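Long-range contacts in octopine dehydrogenase (Pecten maximus, PDB 3IQD), which catalyses the reductive condensation of L-arginine with pyruvate, using NADH, to give D-octopine, and runs the reverse oxidation with NAD(+): residues 137-142 with 168-173; 85-90 with 111-116; 52-57 with 156-161; 15-20 with 144-149. One frame throughout, in Å; residues are numbered along the deposited sequence.

Contact 1 (137-142 with 168-173). With AG2 (agmatine), chain C.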
# COMPACT_ATOMS: atom_id res chain seq x y z
N SER A 137 9.49 3.50 15.15
CA SER A 137 8.10 3.83 14.83
C SER A 137 7.78 3.35 13.41
O SER A 137 8.62 3.43 12.52
CB SER A 137 7.83 5.32 14.96
OG SER A 137 7.92 5.73 16.32
N MET A 138 6.57 2.86 13.23
CA MET A 138 6.15 2.31 11.95
C MET A 138 5.01 3.13 11.36
O MET A 138 3.93 3.23 11.95
CB MET A 138 5.75 0.84 12.12
CG MET A 138 6.88 -0.02 12.66
SD MET A 138 6.36 -1.70 13.05
CE MET A 138 5.55 -1.47 14.64
N MET A 139 5.26 3.74 10.21
CA MET A 139 4.30 4.64 9.56
C MET A 139 3.74 4.01 8.30
O MET A 139 4.50 3.59 7.42
CB MET A 139 4.97 5.97 9.23
CG MET A 139 4.03 7.16 9.14
SD MET A 139 4.97 8.68 8.92
CE MET A 139 3.67 9.91 8.96
N SER A 140 2.42 3.95 8.19
CA SER A 140 1.77 3.30 7.06
C SER A 140 0.92 4.26 6.24
O SER A 140 -0.09 4.77 6.74
CB SER A 140 0.93 2.11 7.53
OG SER A 140 1.76 1.04 7.97
N PHE A 141 1.31 4.49 4.99
CA PHE A 141 0.58 5.38 4.09
C PHE A 141 -0.38 4.60 3.21
O PHE A 141 -0.03 3.54 2.69
CB PHE A 141 1.54 6.18 3.21
CG PHE A 141 2.11 7.40 3.89
CD1 PHE A 141 3.24 7.29 4.70
CD2 PHE A 141 1.52 8.65 3.71
CE1 PHE A 141 3.77 8.42 5.33
CE2 PHE A 141 2.05 9.79 4.34
CZ PHE A 141 3.17 9.67 5.15
N GLU A 142 -1.59 5.14 3.04
CA GLU A 142 -2.69 4.45 2.32
C GLU A 142 -2.36 4.03 0.88
O GLU A 142 -2.60 2.89 0.49
CB GLU A 142 -3.98 5.28 2.38
CG GLU A 142 -3.84 6.76 2.00
CD GLU A 142 -5.16 7.54 2.06
OE1 GLU A 142 -6.24 6.91 2.21
OE2 GLU A 142 -5.12 8.78 1.96
N ALA A 168 -1.96 8.60 6.79
CA ALA A 168 -0.97 7.64 7.27
C ALA A 168 -1.24 7.30 8.73
O ALA A 168 -1.65 8.15 9.50
CB ALA A 168 0.43 8.17 7.10
N SER A 169 -1.01 6.04 9.10
CA SER A 169 -1.11 5.64 10.49
C SER A 169 0.28 5.63 11.11
O SER A 169 1.28 5.72 10.40
CB SER A 169 -1.73 4.25 10.61
OG SER A 169 -0.80 3.23 10.29
N LEU A 170 0.33 5.52 12.43
CA LEU A 170 1.60 5.50 13.15
C LEU A 170 1.54 4.62 14.39
O LEU A 170 0.65 4.78 15.23
CB LEU A 170 2.02 6.92 13.52
CG LEU A 170 3.34 7.11 14.26
CD1 LEU A 170 4.53 6.88 13.33
CD2 LEU A 170 3.39 8.50 14.86
N ILE A 171 2.48 3.69 14.50
CA ILE A 171 2.72 2.97 15.75
C ILE A 171 3.97 3.57 16.38
O ILE A 171 5.08 3.39 15.86
CB ILE A 171 2.91 1.46 15.53
CG1 ILE A 171 1.64 0.84 14.95
CG2 ILE A 171 3.31 0.78 16.84
CD1 ILE A 171 1.79 -0.62 14.57
N LYS A 172 3.78 4.30 17.48
CA LYS A 172 4.90 4.96 18.15
C LYS A 172 5.75 3.95 18.91
O LYS A 172 5.23 3.08 19.60
CB LYS A 172 4.40 6.05 19.10
CG LYS A 172 4.04 7.35 18.39
CD LYS A 172 3.26 8.30 19.28
CE LYS A 172 4.16 9.29 20.00
NZ LYS A 172 3.36 10.41 20.58
N GLY A 173 7.06 4.06 18.75
CA GLY A 173 7.99 3.22 19.50
C GLY A 173 8.31 3.83 20.84
O GLY A 173 7.67 4.79 21.27
N AG2 C . -4.94 0.74 -5.22
CA AG2 C . -4.65 1.78 -4.20
CB AG2 C . -5.89 2.66 -3.98
CG AG2 C . -5.78 3.63 -2.82
CD AG2 C . -6.28 3.03 -1.51
NE AG2 C . -7.05 3.98 -0.72
CZ AG2 C . -7.13 3.96 0.61
NH1 AG2 C . -6.49 3.04 1.31
NH2 AG2 C . -7.86 4.88 1.24
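The Phe141 ring presents one face to Ala168. The methyl carbon CB of Ala168 stands 3.4 Å from the centroid of the Phe141 ring and nearly on the ring normal, a CH-pi contact. Phe194 meets the same ring edge-to-face. CG of Phe141 lies anti to the carbonyl carbon (chi1 -81°), which sets one face of the ring against Ala168 CB. The strands form an antiparallel beta pair at one side of the Rossmann-type sheet, where strand 137-141 also runs parallel to strand 111-114. Phe141 faces Ala168 and Met139 faces Leu170 as non-hydrogen-bonded pairs. Met138 with Ile171 and Ser140 with Ser169 are hydrogen-bonded pairs, two bonds each. The shortest of the four runs from Ser169 N to Ser140 O, 2.8 Å.

Met139 points to the same side of the sheet as Phe141. Its extended chain brings CE to 4.1 Å from CB of Ala168, while Leu170 CD1 approaches Met139 CB. Helix 180-188 covers this face. On the opposite face Met138 bends at chi3, and its CE touches both CD1 and CG2 of Ile171, each at 3.9 Å. Helix 121-129 packs here. Ser140 OG does not bond to Ser169. It is held by Glu122 and Ser117.

The strand end leads into the substrate site. Glu142 OE1 lies 2.8 Å from NH2 of agmatine, and OE2 of Glu142 accepts a bond from Ala167 N. At the far end Gly173 N donates to Ser137 OG over 3.1 Å, with an N-H...O angle of 161°.

Contact 2 (85-90 with 111-116). With NAI (1,4-dihydronicotinamide adenine dinucleotide), chain B.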
# COMPACT_ATOMS: atom_id res chain seq x y z
N VAL A 85 14.97 8.44 8.85
CA VAL A 85 13.76 7.95 8.21
C VAL A 85 14.13 6.91 7.16
O VAL A 85 15.07 7.11 6.38
CB VAL A 85 12.98 9.11 7.53
CG1 VAL A 85 11.60 8.66 7.10
CG2 VAL A 85 12.85 10.29 8.46
N VAL A 86 13.42 5.79 7.15
CA VAL A 86 13.61 4.74 6.15
C VAL A 86 12.27 4.54 5.47
O VAL A 86 11.30 4.11 6.09
CB VAL A 86 14.09 3.41 6.79
CG1 VAL A 86 14.32 2.36 5.72
CG2 VAL A 86 15.36 3.62 7.61
N ILE A 87 12.23 4.86 4.18
CA ILE A 87 10.99 4.83 3.41
C ILE A 87 11.05 3.71 2.37
O ILE A 87 11.93 3.71 1.50
CB ILE A 87 10.70 6.19 2.73
CG1 ILE A 87 10.76 7.34 3.75
CG2 ILE A 87 9.35 6.16 2.03
CD1 ILE A 87 10.47 8.73 3.19
N LEU A 88 10.12 2.77 2.47
CA LEU A 88 10.02 1.67 1.52
C LEU A 88 9.01 2.00 0.44
O LEU A 88 7.80 2.03 0.70
CB LEU A 88 9.64 0.36 2.21
CG LEU A 88 10.69 -0.43 3.00
CD1 LEU A 88 11.08 0.29 4.29
CD2 LEU A 88 10.19 -1.83 3.31
N THR A 89 9.49 2.27 -0.77
CA THR A 89 8.61 2.50 -1.92
C THR A 89 8.87 1.46 -3.00
O THR A 89 9.60 1.70 -3.97
CB THR A 89 8.71 3.95 -2.43
OG1 THR A 89 8.35 4.84 -1.37
CG2 THR A 89 7.76 4.18 -3.57
N VAL A 90 8.26 0.29 -2.80
CA VAL A 90 8.40 -0.86 -3.68
C VAL A 90 7.13 -1.70 -3.59
O VAL A 90 6.43 -1.63 -2.59
CB VAL A 90 9.58 -1.78 -3.26
CG1 VAL A 90 10.90 -1.31 -3.85
CG2 VAL A 90 9.67 -1.92 -1.73
N LEU A 111 12.42 6.16 12.00
CA LEU A 111 11.03 6.12 11.59
C LEU A 111 10.96 5.27 10.34
O LEU A 111 11.54 5.62 9.31
CB LEU A 111 10.53 7.53 11.29
CG LEU A 111 9.11 7.67 10.73
CD1 LEU A 111 8.07 7.37 11.80
CD2 LEU A 111 8.92 9.06 10.17
N ILE A 112 10.25 4.15 10.43
CA ILE A 112 10.16 3.22 9.31
C ILE A 112 8.83 3.39 8.56
O ILE A 112 7.76 3.11 9.11
CB ILE A 112 10.46 1.77 9.75
CG1 ILE A 112 11.91 1.70 10.26
CG2 ILE A 112 10.24 0.79 8.59
CD1 ILE A 112 12.33 0.40 10.88
N VAL A 113 8.93 3.85 7.32
CA VAL A 113 7.77 4.32 6.56
C VAL A 113 7.43 3.37 5.41
O VAL A 113 8.31 2.92 4.67
CB VAL A 113 8.01 5.76 6.01
CG1 VAL A 113 6.79 6.28 5.28
CG2 VAL A 113 8.36 6.71 7.14
N GLY A 114 6.14 3.07 5.27
CA GLY A 114 5.62 2.29 4.16
C GLY A 114 4.88 3.20 3.20
O GLY A 114 3.79 3.68 3.51
N LEU A 115 5.47 3.44 2.03
CA LEU A 115 4.92 4.40 1.08
C LEU A 115 4.78 3.80 -0.32
O LEU A 115 5.66 4.00 -1.16
CB LEU A 115 5.79 5.67 1.04
CG LEU A 115 5.25 6.95 0.41
CD1 LEU A 115 4.38 7.69 1.39
CD2 LEU A 115 6.39 7.84 -0.05
N PRO A 116 3.69 3.04 -0.57
CA PRO A 116 2.64 2.67 0.37
C PRO A 116 3.01 1.42 1.16
O PRO A 116 4.01 0.76 0.85
CB PRO A 116 1.47 2.37 -0.56
CG PRO A 116 2.10 1.81 -1.76
CD PRO A 116 3.44 2.48 -1.91
PA NAI B . 7.49 -0.26 -9.48
O1A NAI B . 6.82 -1.38 -10.17
O2A NAI B . 7.89 0.82 -10.40
O5B NAI B . 8.77 -0.83 -8.69
C5B NAI B . 9.71 -1.67 -9.31
C4B NAI B . 10.79 -1.90 -8.27
O4B NAI B . 10.48 -3.04 -7.49
C3B NAI B . 12.15 -2.17 -8.88
O3B NAI B . 12.84 -0.98 -9.12
C2B NAI B . 12.82 -2.98 -7.79
O2B NAI B . 13.48 -2.13 -6.88
C1B NAI B . 11.67 -3.70 -7.10
N9A NAI B . 11.63 -5.11 -7.56
C8A NAI B . 11.05 -5.60 -8.70
N7A NAI B . 11.26 -6.94 -8.75
C5A NAI B . 11.97 -7.31 -7.67
C6A NAI B . 12.44 -8.55 -7.23
N6A NAI B . 11.90 -9.65 -7.72
N1A NAI B . 13.16 -8.62 -6.05
C2A NAI B . 13.40 -7.47 -5.30
N3A NAI B . 12.92 -6.25 -5.74
C4A NAI B . 12.21 -6.17 -6.90
O3 NAI B . 6.56 0.30 -8.29
PN NAI B . 6.13 1.85 -8.18
O1N NAI B . 5.55 2.27 -9.47
O2N NAI B . 7.23 2.66 -7.59
O5D NAI B . 4.93 1.74 -7.12
C5D NAI B . 5.20 1.38 -5.78
C4D NAI B . 3.92 0.88 -5.12
O4D NAI B . 2.97 1.92 -5.12
C3D NAI B . 3.33 -0.29 -5.88
O3D NAI B . 2.94 -1.27 -4.95
C2D NAI B . 2.11 0.26 -6.59
O2D NAI B . 1.04 -0.66 -6.55
C1D NAI B . 1.78 1.53 -5.80
N1N NAI B . 1.28 2.64 -6.64
C2N NAI B . 1.87 3.00 -7.83
C3N NAI B . 1.36 4.06 -8.59
C7N NAI B . 2.23 4.76 -9.60
O7N NAI B . 3.50 4.23 -9.92
N7N NAI B . 1.78 5.87 -10.17
C4N NAI B . 0.23 4.75 -8.13
C5N NAI B . -0.36 4.40 -6.91
C6N NAI B . 0.18 3.34 -6.18
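Val113 N donates to Val86 O over 2.7 Å, the shortest hydrogen bond between the two strands. The bond is nearly straight, 173° at the hydrogen. It belongs to a regular parallel pairing in which Val86 N bonds to Leu111 O, Leu88 N to Val113 O, and Leu115 N to Leu88 O. Beyond the strand ends a side chain carries the pairing on. Thr89 OG1 donates to Leu115 O over 2.8 Å, in the carbonyl plane and on a lone pair. The hydroxyl reaches it because OG1 lies beside the backbone N (chi1 -60°). Replacing Thr89 by a valine would probably cost Leu115 O this hydroxyl partner and loosen the hold between the two loops.

Branched side chains fill the face of Val85, Ile87 and Val113. Val85 CG1 meets Val113 CG2 at 3.8 Å, the two side chains crossing at a slant. Ile87 lies alongside Val113 and points the same way, its CG1 3.9 Å from Val113 CB. Its other branch, CG2, rests on Leu115 CB at 3.7 Å. The other face carries Leu88 and Ile112, in looser contact. Pro116, joined to Leu115 by a cis peptide bond, brings its CD to 3.3 Å from O4D of the nicotinamide ribose of NADH.

The strands belong to a beta-alpha-beta unit of the Rossmann-type fold, with helix 95-102 between them in sequence and packed on Leu88. Helix 180-188 covers the Ile87 and Leu111 side. Strands 3-8 and 137-141 flank the pair.

Contact 3 (52-57 with 156-161)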
# COMPACT_ATOMS: atom_id res chain seq x y z
N THR A 52 16.04 14.20 -12.28
CA THR A 52 15.01 15.16 -12.69
C THR A 52 13.59 14.63 -12.50
O THR A 52 13.25 13.53 -12.95
CB THR A 52 15.22 15.59 -14.15
OG1 THR A 52 16.62 15.85 -14.38
CG2 THR A 52 14.41 16.85 -14.48
N VAL A 53 12.76 15.43 -11.83
CA VAL A 53 11.34 15.12 -11.65
C VAL A 53 10.46 16.17 -12.35
O VAL A 53 10.53 17.36 -12.02
CB VAL A 53 10.94 15.04 -10.15
CG1 VAL A 53 9.49 14.60 -10.01
CG2 VAL A 53 11.84 14.10 -9.40
N ILE A 54 9.65 15.72 -13.30
CA ILE A 54 8.69 16.59 -13.96
C ILE A 54 7.35 16.48 -13.25
O ILE A 54 6.76 15.40 -13.17
CB ILE A 54 8.53 16.26 -15.48
CG1 ILE A 54 9.77 16.70 -16.26
CG2 ILE A 54 7.31 16.94 -16.07
CD1 ILE A 54 10.77 15.60 -16.47
N VAL A 55 6.86 17.59 -12.72
CA VAL A 55 5.60 17.60 -12.00
C VAL A 55 4.53 18.31 -12.82
O VAL A 55 4.65 19.50 -13.14
CB VAL A 55 5.75 18.25 -10.59
CG1 VAL A 55 4.43 18.19 -9.82
CG2 VAL A 55 6.84 17.57 -9.79
N ASN A 56 3.48 17.57 -13.18
CA ASN A 56 2.33 18.15 -13.86
C ASN A 56 1.39 18.82 -12.85
O ASN A 56 0.70 18.14 -12.08
CB ASN A 56 1.59 17.09 -14.68
CG ASN A 56 2.39 16.62 -15.88
OD1 ASN A 56 2.52 17.34 -16.87
ND2 ASN A 56 2.92 15.41 -15.81
N GLU A 57 1.39 20.14 -12.85
CA GLU A 57 0.53 20.92 -11.96
C GLU A 57 -0.90 20.96 -12.51
O GLU A 57 -1.16 20.53 -13.64
CB GLU A 57 1.06 22.35 -11.78
CG GLU A 57 2.57 22.48 -11.54
CD GLU A 57 2.99 22.16 -10.11
OE1 GLU A 57 4.21 22.23 -9.83
OE2 GLU A 57 2.12 21.86 -9.27
N LYS A 156 15.37 10.45 -14.93
CA LYS A 156 14.15 11.22 -15.20
C LYS A 156 12.84 10.48 -14.87
O LYS A 156 12.62 9.35 -15.32
CB LYS A 156 14.15 11.75 -16.64
CG LYS A 156 13.11 12.83 -16.94
CD LYS A 156 13.08 13.20 -18.42
CE LYS A 156 13.78 14.54 -18.71
NZ LYS A 156 15.23 14.56 -18.33
N VAL A 157 11.98 11.15 -14.11
CA VAL A 157 10.66 10.62 -13.74
C VAL A 157 9.58 11.71 -13.88
O VAL A 157 9.85 12.89 -13.66
CB VAL A 157 10.67 9.98 -12.32
CG1 VAL A 157 10.94 11.02 -11.23
CG2 VAL A 157 9.39 9.21 -12.03
N GLU A 158 8.37 11.31 -14.26
CA GLU A 158 7.26 12.24 -14.41
C GLU A 158 6.15 11.98 -13.39
O GLU A 158 5.75 10.83 -13.18
CB GLU A 158 6.69 12.18 -15.84
CG GLU A 158 5.66 13.26 -16.15
CD GLU A 158 5.13 13.22 -17.58
OE1 GLU A 158 5.19 12.15 -18.23
OE2 GLU A 158 4.64 14.26 -18.06
N VAL A 159 5.68 13.05 -12.75
CA VAL A 159 4.48 13.01 -11.92
C VAL A 159 3.32 13.47 -12.81
O VAL A 159 3.26 14.63 -13.21
CB VAL A 159 4.62 13.92 -10.66
CG1 VAL A 159 3.32 13.99 -9.87
CG2 VAL A 159 5.74 13.44 -9.77
N LEU A 160 2.43 12.53 -13.14
CA LEU A 160 1.26 12.84 -13.96
C LEU A 160 0.21 13.59 -13.14
O LEU A 160 -0.58 14.37 -13.68
CB LEU A 160 0.63 11.56 -14.54
CG LEU A 160 1.33 10.63 -15.54
CD1 LEU A 160 2.08 11.39 -16.64
CD2 LEU A 160 2.25 9.63 -14.84
N GLY A 161 0.22 13.33 -11.84
CA GLY A 161 -0.70 13.95 -10.90
C GLY A 161 -0.28 13.62 -9.48
O GLY A 161 0.33 12.58 -9.24
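Backbone hydrogen bonds join Thr52-Asn56 and Lys156-Val159 as parallel strands. Val157 N bonds to Thr52 O, Ile54 N to Val157 O, Val159 N to Ile54 O, and Asn56 N to Val159 O.

The side-chain polar contacts gather at Asn56. Its ND2 donates to Val159 O over 2.7 Å, from above the carbonyl plane. With Asn56 N, this oxygen takes two hydrogen bonds from one residue. The same ND2 donates to Glu158 OE2 over 3.1 Å, almost straight at 176°. That oxygen lies in the amide plane, but the amide meets the carboxylate from above, the two planes being 44° apart. OD1 of Asn56 bonds to Gln62, which helps to fix the amide.

The apolar contacts fall on both faces. Val53 CG2 touches Val157 CG1 at 3.7 Å, the two side chains lying side by side. Val53 CG1 meets Val159 CG2 at 3.9 Å. On the other face Ile54 CD1 rests on the aliphatic part of Lys156, 3.7 Å from its CG.

Past Val159, Leu160 and Gly161 form a classic bulge opposite Ala147 of strand 146-150. The arrangement is a parallel strand pair packed on helix 12-22 through Val157 and Val159, with Val157 near the NADH-binding Asn12 and Cys148.

Contact 4 (15-20 with 144-149). With NAI (1,4-dihydronicotinamide adenine dinucleotide), chain B.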
# COMPACT_ATOMS: atom_id res chain seq x y z
N HIS A 15 12.17 6.70 -7.54
CA HIS A 15 12.70 7.79 -8.35
C HIS A 15 12.10 9.12 -7.91
O HIS A 15 12.84 10.09 -7.69
CB HIS A 15 12.42 7.56 -9.83
CG HIS A 15 13.40 6.67 -10.50
ND1 HIS A 15 13.45 5.31 -10.28
CD2 HIS A 15 14.37 6.93 -11.41
CE1 HIS A 15 14.41 4.77 -11.02
NE2 HIS A 15 14.98 5.74 -11.71
N THR A 16 10.78 9.17 -7.76
CA THR A 16 10.10 10.41 -7.43
C THR A 16 10.44 10.89 -6.03
O THR A 16 10.75 12.07 -5.83
CB THR A 16 8.58 10.29 -7.59
OG1 THR A 16 8.28 9.73 -8.88
CG2 THR A 16 7.93 11.66 -7.49
N LEU A 17 10.40 9.97 -5.07
CA LEU A 17 10.68 10.30 -3.68
C LEU A 17 12.13 10.71 -3.50
O LEU A 17 12.42 11.68 -2.82
CB LEU A 17 10.37 9.11 -2.78
CG LEU A 17 9.84 9.28 -1.35
CD1 LEU A 17 10.59 8.30 -0.47
CD2 LEU A 17 9.95 10.70 -0.77
N SER A 18 13.05 9.97 -4.13
CA SER A 18 14.46 10.33 -4.09
C SER A 18 14.65 11.72 -4.69
O SER A 18 15.37 12.54 -4.14
CB SER A 18 15.31 9.32 -4.86
OG SER A 18 15.29 8.06 -4.21
N GLY A 19 13.97 11.96 -5.81
CA GLY A 19 14.03 13.24 -6.50
C GLY A 19 13.53 14.36 -5.62
O GLY A 19 14.22 15.36 -5.42
N LEU A 20 12.33 14.18 -5.07
CA LEU A 20 11.69 15.22 -4.27
C LEU A 20 12.38 15.47 -2.93
O LEU A 20 12.71 16.61 -2.60
CB LEU A 20 10.20 14.93 -4.09
CG LEU A 20 9.33 15.13 -5.34
CD1 LEU A 20 7.86 14.90 -5.02
CD2 LEU A 20 9.54 16.51 -5.97
N LEU A 144 0.27 5.56 -2.87
CA LEU A 144 1.39 6.39 -3.28
C LEU A 144 0.92 7.83 -3.51
O LEU A 144 -0.09 8.05 -4.20
CB LEU A 144 2.05 5.83 -4.54
CG LEU A 144 3.41 6.39 -4.96
CD1 LEU A 144 4.54 5.87 -4.07
CD2 LEU A 144 3.68 6.04 -6.41
N PRO A 145 1.62 8.82 -2.92
CA PRO A 145 1.31 10.25 -3.07
C PRO A 145 1.07 10.72 -4.51
O PRO A 145 0.23 11.59 -4.74
CB PRO A 145 2.54 10.95 -2.48
CG PRO A 145 3.52 9.87 -2.10
CD PRO A 145 2.76 8.60 -2.00
N TRP A 146 1.79 10.13 -5.46
CA TRP A 146 1.73 10.59 -6.85
C TRP A 146 1.27 9.49 -7.79
O TRP A 146 1.36 8.30 -7.47
CB TRP A 146 3.10 11.09 -7.31
CG TRP A 146 3.91 11.72 -6.23
CD1 TRP A 146 3.87 13.02 -5.83
CD2 TRP A 146 4.88 11.08 -5.40
NE1 TRP A 146 4.75 13.23 -4.80
CE2 TRP A 146 5.39 12.05 -4.51
CE3 TRP A 146 5.36 9.76 -5.31
CZ2 TRP A 146 6.36 11.76 -3.56
CZ3 TRP A 146 6.33 9.48 -4.36
CH2 TRP A 146 6.82 10.47 -3.50
N ALA A 147 0.78 9.91 -8.95
CA ALA A 147 0.69 9.05 -10.11
C ALA A 147 1.94 9.38 -10.92
O ALA A 147 2.07 10.49 -11.44
CB ALA A 147 -0.57 9.33 -10.90
N CYS A 148 2.87 8.43 -10.98
CA CYS A 148 4.17 8.69 -11.60
C CYS A 148 4.70 7.58 -12.51
O CYS A 148 4.34 6.41 -12.36
CB CYS A 148 5.21 9.04 -10.53
SG CYS A 148 5.34 7.84 -9.19
N ARG A 149 5.55 7.96 -13.46
CA ARG A 149 6.21 7.01 -14.34
C ARG A 149 7.63 7.47 -14.68
O ARG A 149 7.87 8.65 -14.95
CB ARG A 149 5.38 6.79 -15.62
CG ARG A 149 5.79 5.55 -16.40
CD ARG A 149 4.58 4.68 -16.72
NE ARG A 149 3.91 5.07 -17.96
CZ ARG A 149 2.62 4.89 -18.21
NH1 ARG A 149 1.82 4.34 -17.29
NH2 ARG A 149 2.11 5.27 -19.38
PA NAI B . 7.49 -0.26 -9.48
O1A NAI B . 6.82 -1.38 -10.17
O2A NAI B . 7.89 0.82 -10.40
O5B NAI B . 8.77 -0.83 -8.69
C5B NAI B . 9.71 -1.67 -9.31
C4B NAI B . 10.79 -1.90 -8.27
O4B NAI B . 10.48 -3.04 -7.49
C3B NAI B . 12.15 -2.17 -8.88
O3B NAI B . 12.84 -0.98 -9.12
C2B NAI B . 12.82 -2.98 -7.79
O2B NAI B . 13.48 -2.13 -6.88
C1B NAI B . 11.67 -3.70 -7.10
N9A NAI B . 11.63 -5.11 -7.56
C8A NAI B . 11.05 -5.60 -8.70
N7A NAI B . 11.26 -6.94 -8.75
C5A NAI B . 11.97 -7.31 -7.67
C6A NAI B . 12.44 -8.55 -7.23
N6A NAI B . 11.90 -9.65 -7.72
N1A NAI B . 13.16 -8.62 -6.05
C2A NAI B . 13.40 -7.47 -5.30
N3A NAI B . 12.92 -6.25 -5.74
C4A NAI B . 12.21 -6.17 -6.90
O3 NAI B . 6.56 0.30 -8.29
PN NAI B . 6.13 1.85 -8.18
O1N NAI B . 5.55 2.27 -9.47
O2N NAI B . 7.23 2.66 -7.59
O5D NAI B . 4.93 1.74 -7.12
C5D NAI B . 5.20 1.38 -5.78
C4D NAI B . 3.92 0.88 -5.12
O4D NAI B . 2.97 1.92 -5.12
C3D NAI B . 3.33 -0.29 -5.88
O3D NAI B . 2.94 -1.27 -4.95
C2D NAI B . 2.11 0.26 -6.59
O2D NAI B . 1.04 -0.66 -6.55
C1D NAI B . 1.78 1.53 -5.80
N1N NAI B . 1.28 2.64 -6.64
C2N NAI B . 1.87 3.00 -7.83
C3N NAI B . 1.36 4.06 -8.59
C7N NAI B . 2.23 4.76 -9.60
O7N NAI B . 3.50 4.23 -9.92
N7N NAI B . 1.78 5.87 -10.17
C4N NAI B . 0.23 4.75 -8.13
C5N NAI B . -0.36 4.40 -6.91
C6N NAI B . 0.18 3.34 -6.18
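Thr16 and Trp146 approach from opposite directions, methyl against indole. CG2 of Thr16 stands 3.8 Å from the centroid of the six-membered ring of Trp146, 13° off its normal, a CH-pi contact over the face. Pro145 CG lies against the opposite face, offset toward the rim, and the ring of His188 also meets the indole, the two planes about 15° apart. The Leu17 side chain runs at about a right angle to that of Trp146, with CG in plane at the ring edge, 3.9 Å from Trp146 CH2. Leu20 slides past in the opposite sense, and its CD1 comes obliquely to 3.5 Å from Trp146 NE1. An alanine at Trp146 is likely to open a gap between Thr16, Leu17 and Leu20 on the helix and Pro145 on the strand side.

Helix 12-22 begins within the glycine-rich NADH-binding turn, Gly10 to Gly13, of the Rossmann-type fold. Strand 146-149 runs at 105° to helix segment 15-20. The indole fills the space between this helix and the strand that lines the nicotinamide site. Thr16 OG1 is hydrogen-bonded to Asn12 O. It also lies 3.5 Å from Cys148 SG.

Leu144 and the carbonyl of Cys148 meet the cofactor. Leu144 CB packs 3.5 Å from C6N of the nicotinamide, and CD2 of Leu144 reaches the carboxamide carbon C7N. Cys148 O accepts a weak hydrogen bond from the carboxamide N7N over 3.4 Å.

Contacts 1 and 2 are neighbours, with centres 10 Å apart. Strands 111-114 and 137-141 pair directly, and Phe141 packs on Val113 and Leu115. The centres of contacts 3 and 4 are closer, at 8 Å, because strands 146-150 and 156-159 pair. The centres of contacts 1 and 3 lie about 27 Å apart, and the two do not touch. Contact 4 touches contact 2 through Leu17 on Ile87 and Leu144 on Thr89. Along the chain contact 2 closes before contact 1 opens, and it falls within the spans of contacts 3 and 4. Contacts 2 and 4 both touch NADH, while contact 1 reaches agmatine at Glu142. Cofactor and substrate thus meet residues on these strands or in loops beside them.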